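Trehalose-6-phosphate phosphatase-related protein (Thermoplasma acidophilum, PDB 1U02) removes the phosphate from trehalose 6-phosphate to give free trehalose, using magnesium as cofactor. Local coordinates at residues Ser132-Ile137 against Ile152-Pro157; Ala193-Val198 against Thr203-His208. One frame throughout, in Å; residues are numbered along the deposited sequence.

Interaction 1: Ser132-Ile137 against Ile152-Pro157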
# COMPACT_ATOMS: atom_id res chain seq x y z
N SER A 132 8.48 2.14 -22.03
CA SER A 132 9.66 1.41 -22.48
C SER A 132 10.92 1.92 -21.77
O SER A 132 11.82 1.13 -21.48
CB SER A 132 9.84 1.53 -24.00
OG SER A 132 10.17 2.85 -24.39
N ARG A 133 10.98 3.22 -21.49
CA ARG A 133 12.13 3.79 -20.79
C ARG A 133 12.20 3.24 -19.37
O ARG A 133 13.27 2.89 -18.88
CB ARG A 133 12.04 5.32 -20.69
CG ARG A 133 12.34 6.08 -21.97
CD ARG A 133 12.52 7.56 -21.62
NE ARG A 133 12.73 8.41 -22.78
CZ ARG A 133 12.95 9.72 -22.72
NH1 ARG A 133 13.01 10.33 -21.54
NH2 ARG A 133 13.13 10.42 -23.83
N ILE A 134 11.05 3.19 -18.71
CA ILE A 134 10.98 2.68 -17.34
C ILE A 134 11.42 1.22 -17.30
O ILE A 134 12.19 0.82 -16.42
CB ILE A 134 9.55 2.81 -16.78
CG1 ILE A 134 9.21 4.29 -16.61
CG2 ILE A 134 9.43 2.08 -15.45
CD1 ILE A 134 7.74 4.56 -16.29
N GLU A 135 10.95 0.42 -18.25
CA GLU A 135 11.31 -0.99 -18.29
C GLU A 135 12.81 -1.16 -18.52
O GLU A 135 13.41 -2.09 -18.01
CB GLU A 135 10.49 -1.69 -19.38
CG GLU A 135 9.00 -1.50 -19.16
CD GLU A 135 8.14 -2.10 -20.26
OE1 GLU A 135 8.52 -1.96 -21.45
OE2 GLU A 135 7.09 -2.68 -19.94
N GLU A 136 13.40 -0.25 -19.29
CA GLU A 136 14.83 -0.30 -19.56
C GLU A 136 15.60 -0.05 -18.27
O GLU A 136 16.58 -0.73 -17.96
CB GLU A 136 15.21 0.74 -20.62
CG GLU A 136 16.69 0.80 -20.95
CD GLU A 136 16.99 1.75 -22.11
OE1 GLU A 136 16.62 2.94 -22.02
OE2 GLU A 136 17.59 1.29 -23.11
N ILE A 137 15.15 0.95 -17.51
CA ILE A 137 15.79 1.26 -16.24
C ILE A 137 15.67 0.06 -15.31
O ILE A 137 16.61 -0.28 -14.59
CB ILE A 137 15.14 2.50 -15.58
CG1 ILE A 137 15.56 3.76 -16.34
CG2 ILE A 137 15.57 2.61 -14.13
CD1 ILE A 137 17.05 4.06 -16.24
N ILE A 152 3.01 3.43 -12.75
CA ILE A 152 4.05 2.48 -13.09
C ILE A 152 5.08 2.66 -11.97
O ILE A 152 5.61 3.75 -11.78
CB ILE A 152 4.71 2.76 -14.45
CG1 ILE A 152 3.67 2.67 -15.57
CG2 ILE A 152 5.82 1.74 -14.71
CD1 ILE A 152 4.24 2.91 -16.96
N GLU A 153 5.35 1.60 -11.23
CA GLU A 153 6.29 1.70 -10.13
C GLU A 153 7.43 0.70 -10.20
O GLU A 153 7.22 -0.47 -10.54
CB GLU A 153 5.55 1.51 -8.79
CG GLU A 153 6.43 1.74 -7.56
CD GLU A 153 5.68 1.56 -6.24
OE1 GLU A 153 5.33 0.42 -5.88
OE2 GLU A 153 5.43 2.58 -5.55
N LEU A 154 8.63 1.18 -9.90
CA LEU A 154 9.81 0.33 -9.85
C LEU A 154 9.95 -0.03 -8.38
O LEU A 154 9.93 0.85 -7.52
CB LEU A 154 11.05 1.09 -10.32
CG LEU A 154 11.03 1.45 -11.80
CD1 LEU A 154 12.32 2.16 -12.18
CD2 LEU A 154 10.84 0.18 -12.63
N ARG A 155 10.09 -1.31 -8.10
CA ARG A 155 10.19 -1.74 -6.71
C ARG A 155 11.12 -2.93 -6.53
O ARG A 155 11.72 -3.42 -7.49
CB ARG A 155 8.78 -2.08 -6.21
CG ARG A 155 8.11 -3.19 -7.01
CD ARG A 155 6.63 -3.35 -6.67
NE ARG A 155 6.13 -4.64 -7.16
CZ ARG A 155 4.86 -5.05 -7.07
NH1 ARG A 155 3.94 -4.28 -6.51
NH2 ARG A 155 4.53 -6.26 -7.53
N VAL A 156 11.24 -3.39 -5.29
CA VAL A 156 12.10 -4.53 -4.97
C VAL A 156 11.49 -5.80 -5.56
O VAL A 156 10.31 -6.09 -5.37
CB VAL A 156 12.24 -4.70 -3.43
CG1 VAL A 156 12.99 -6.00 -3.11
CG2 VAL A 156 13.00 -3.52 -2.85
N PRO A 157 12.29 -6.59 -6.30
CA PRO A 157 11.75 -7.82 -6.89
C PRO A 157 11.14 -8.77 -5.85
O PRO A 157 11.66 -8.93 -4.75
CB PRO A 157 12.97 -8.43 -7.58
CG PRO A 157 13.79 -7.22 -7.96
CD PRO A 157 13.68 -6.37 -6.72

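Interaction 2: Ala193-Val198 against Thr203-His208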
# COMPACT_ATOMS: atom_id res chain seq x y z
N ALA A 193 -8.98 -16.35 6.24
CA ALA A 193 -9.23 -15.16 7.04
C ALA A 193 -10.51 -14.45 6.60
O ALA A 193 -11.09 -14.77 5.57
CB ALA A 193 -8.04 -14.20 6.93
N LEU A 194 -10.95 -13.48 7.41
CA LEU A 194 -12.14 -12.72 7.09
C LEU A 194 -11.71 -11.65 6.09
O LEU A 194 -11.28 -10.55 6.47
CB LEU A 194 -12.72 -12.07 8.35
CG LEU A 194 -14.18 -11.60 8.30
CD1 LEU A 194 -14.62 -11.14 9.68
CD2 LEU A 194 -14.34 -10.48 7.28
N THR A 195 -11.80 -11.99 4.81
CA THR A 195 -11.41 -11.10 3.73
C THR A 195 -12.50 -10.10 3.35
O THR A 195 -13.66 -10.48 3.18
CB THR A 195 -11.00 -11.92 2.50
OG1 THR A 195 -12.02 -12.90 2.23
CG2 THR A 195 -9.68 -12.64 2.76
N ILE A 196 -12.12 -8.83 3.23
CA ILE A 196 -13.07 -7.78 2.89
C ILE A 196 -12.62 -6.99 1.66
O ILE A 196 -11.56 -6.37 1.66
CB ILE A 196 -13.22 -6.78 4.07
CG1 ILE A 196 -13.66 -7.53 5.34
CG2 ILE A 196 -14.22 -5.70 3.71
CD1 ILE A 196 -13.68 -6.64 6.57
N LYS A 197 -13.44 -7.01 0.62
CA LYS A 197 -13.11 -6.29 -0.61
C LYS A 197 -13.79 -4.93 -0.60
O LYS A 197 -14.96 -4.81 -0.24
CB LYS A 197 -13.58 -7.08 -1.83
CG LYS A 197 -13.44 -6.36 -3.18
CD LYS A 197 -11.99 -6.26 -3.62
CE LYS A 197 -11.88 -5.81 -5.08
NZ LYS A 197 -12.58 -4.53 -5.32
N VAL A 198 -13.05 -3.89 -0.98
CA VAL A 198 -13.60 -2.55 -1.03
C VAL A 198 -13.67 -2.14 -2.50
O VAL A 198 -12.69 -2.26 -3.22
CB VAL A 198 -12.71 -1.52 -0.30
CG1 VAL A 198 -13.35 -0.13 -0.38
CG2 VAL A 198 -12.52 -1.94 1.16
N THR A 203 -14.64 -10.54 -7.02
CA THR A 203 -13.71 -10.86 -5.93
C THR A 203 -14.06 -12.16 -5.22
O THR A 203 -15.18 -12.66 -5.33
CB THR A 203 -13.68 -9.73 -4.88
OG1 THR A 203 -12.86 -10.12 -3.78
CG2 THR A 203 -15.09 -9.45 -4.37
N HIS A 204 -13.09 -12.69 -4.48
CA HIS A 204 -13.29 -13.92 -3.73
C HIS A 204 -13.30 -13.63 -2.24
O HIS A 204 -13.21 -14.55 -1.42
CB HIS A 204 -12.20 -14.93 -4.08
CG HIS A 204 -12.30 -15.47 -5.47
ND1 HIS A 204 -13.39 -16.20 -5.90
CD2 HIS A 204 -11.47 -15.38 -6.53
CE1 HIS A 204 -13.22 -16.53 -7.17
NE2 HIS A 204 -12.06 -16.04 -7.58
N ALA A 205 -13.40 -12.35 -1.88
CA ALA A 205 -13.42 -11.94 -0.49
C ALA A 205 -14.71 -12.45 0.15
O ALA A 205 -15.73 -12.59 -0.52
CB ALA A 205 -13.34 -10.42 -0.39
N LYS A 206 -14.67 -12.71 1.45
CA LYS A 206 -15.85 -13.19 2.16
C LYS A 206 -16.89 -12.10 2.36
O LYS A 206 -18.09 -12.38 2.40
CB LYS A 206 -15.45 -13.80 3.50
CG LYS A 206 -14.57 -15.03 3.35
CD LYS A 206 -14.18 -15.63 4.68
CE LYS A 206 -13.26 -16.82 4.47
NZ LYS A 206 -12.74 -17.34 5.76
N PHE A 207 -16.44 -10.86 2.48
CA PHE A 207 -17.34 -9.72 2.68
C PHE A 207 -16.98 -8.64 1.67
O PHE A 207 -15.82 -8.50 1.27
CB PHE A 207 -17.17 -9.17 4.10
CG PHE A 207 -18.29 -8.27 4.54
CD1 PHE A 207 -19.59 -8.75 4.68
CD2 PHE A 207 -18.04 -6.93 4.84
CE1 PHE A 207 -20.62 -7.92 5.12
CE2 PHE A 207 -19.06 -6.09 5.29
CZ PHE A 207 -20.36 -6.59 5.43
N HIS A 208 -17.97 -7.87 1.25
CA HIS A 208 -17.72 -6.83 0.26
C HIS A 208 -18.39 -5.51 0.61
O HIS A 208 -19.57 -5.49 0.96
CB HIS A 208 -18.21 -7.31 -1.11
CG HIS A 208 -17.95 -6.34 -2.23
ND1 HIS A 208 -18.53 -5.09 -2.29
CD2 HIS A 208 -17.15 -6.44 -3.31
CE1 HIS A 208 -18.10 -4.46 -3.37
NE2 HIS A 208 -17.26 -5.26 -4.01
O HOH W 1 -11.36 -15.08 0.80

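Interaction 1: Ser132-Ile137 against Ile152-Pro157
Ile137, which touches Leu154 across this contact, is held in its helix by a hydrogen bond from its N to Arg133 O, 3.0 Å long. The contact itself is apolar. Helix 132-137 lies almost parallel to strand 152-155, at 5°, with 9.6 Å between the two axes. Ile134 sits at the centre. Its CG1 turns beside the backbone N (chi1 -67°), which puts CG2 on the strand side, between two residues. There CG2 meets Ile152 CG2 at 3.7 Å and Leu154 CD2 at 3.7 Å. Ile134 CD1 crosses Ile152 at an oblique angle, 3.8 Å from Ile152 CG2. Leu154 uses its fork: CD2 goes to Ile134, while CD1 meets Ile137 CG2 at 3.8 Å. Ile137 and Leu154 cross at about a right angle. The end of Ile137 leads away from the strand; its side chain also touches Ile92 and Thr96 of helix 86-96. Tyr117 of the neighbouring strand also touches Ile134 and Leu154. Helix 127-141 thus packs on one face of a four-stranded antiparallel sheet, consistent with the alpha/beta cap of HAD phosphatases. With methyl groups making the closest contacts, the helix is held to the sheet here by shape and burial, without directional bonds between the segments.

Interaction 2: Ala193-Val198 against Thr203-His208
The parallel strand pair at one edge of the HAD-type core sheet forms this contact, with strand 207-209 outermost. Thr195 and Lys197 reach the edge strand through their backbones: Phe207 N bonds to Thr195 O at 2.9 Å, and Lys197 N bonds to Phe207 O at 2.9 Å. Just before the strand, Thr195 OG1 accepts from Lys206 N at 2.8 Å. A chi1 of 49° sets this hydroxyl between its own N and carbonyl carbon, facing the incoming loop. A water hydrogen-bonds to Thr195 OG1 at 2.7 Å and donates to His204 O. On one sheet face Ile196 and Phe207 lie side by side, Ile196 CG2 being at the ring edge. On the other, Lys197 CG lies 3.7 Å from both Thr203 CG2 and His208 CD2, and Lys197 O sits over one face of the His208 ring. Thr203 OG1 makes an ST turn with Ala205 N and is hydrogen-bonded to Glu184 OE1. The lysine chain bends twice, bringing NZ to Val198 O at 3.1 Å, with a weak bond to Asp179 O. The loop is therefore tied to the sheet by side-chain as well as backbone bonds, and carbonyl oxygens collect the ammonium end, among them that of Asp179, a magnesium ligand.

Interactions 1 and 2 belong to two different sheets of the chain. Strand 151-155 belongs to the four-stranded antiparallel sheet, strands 194-198 and 207-209 to the large mixed sheet. Their centres are 30 Å apart, their nearest atoms about 16 Å, and they do not touch. They follow one another along the chain. Interaction 1 is away from the annotated sites. Interaction 2 is closer to the chemistry: the side chain of Lys197 is about 9 Å from the magnesium ion and about 5 Å from that of Asp179, which binds it with Asp7 and Asp9. One contact builds the probable cap, the other the edge of the catalytic core.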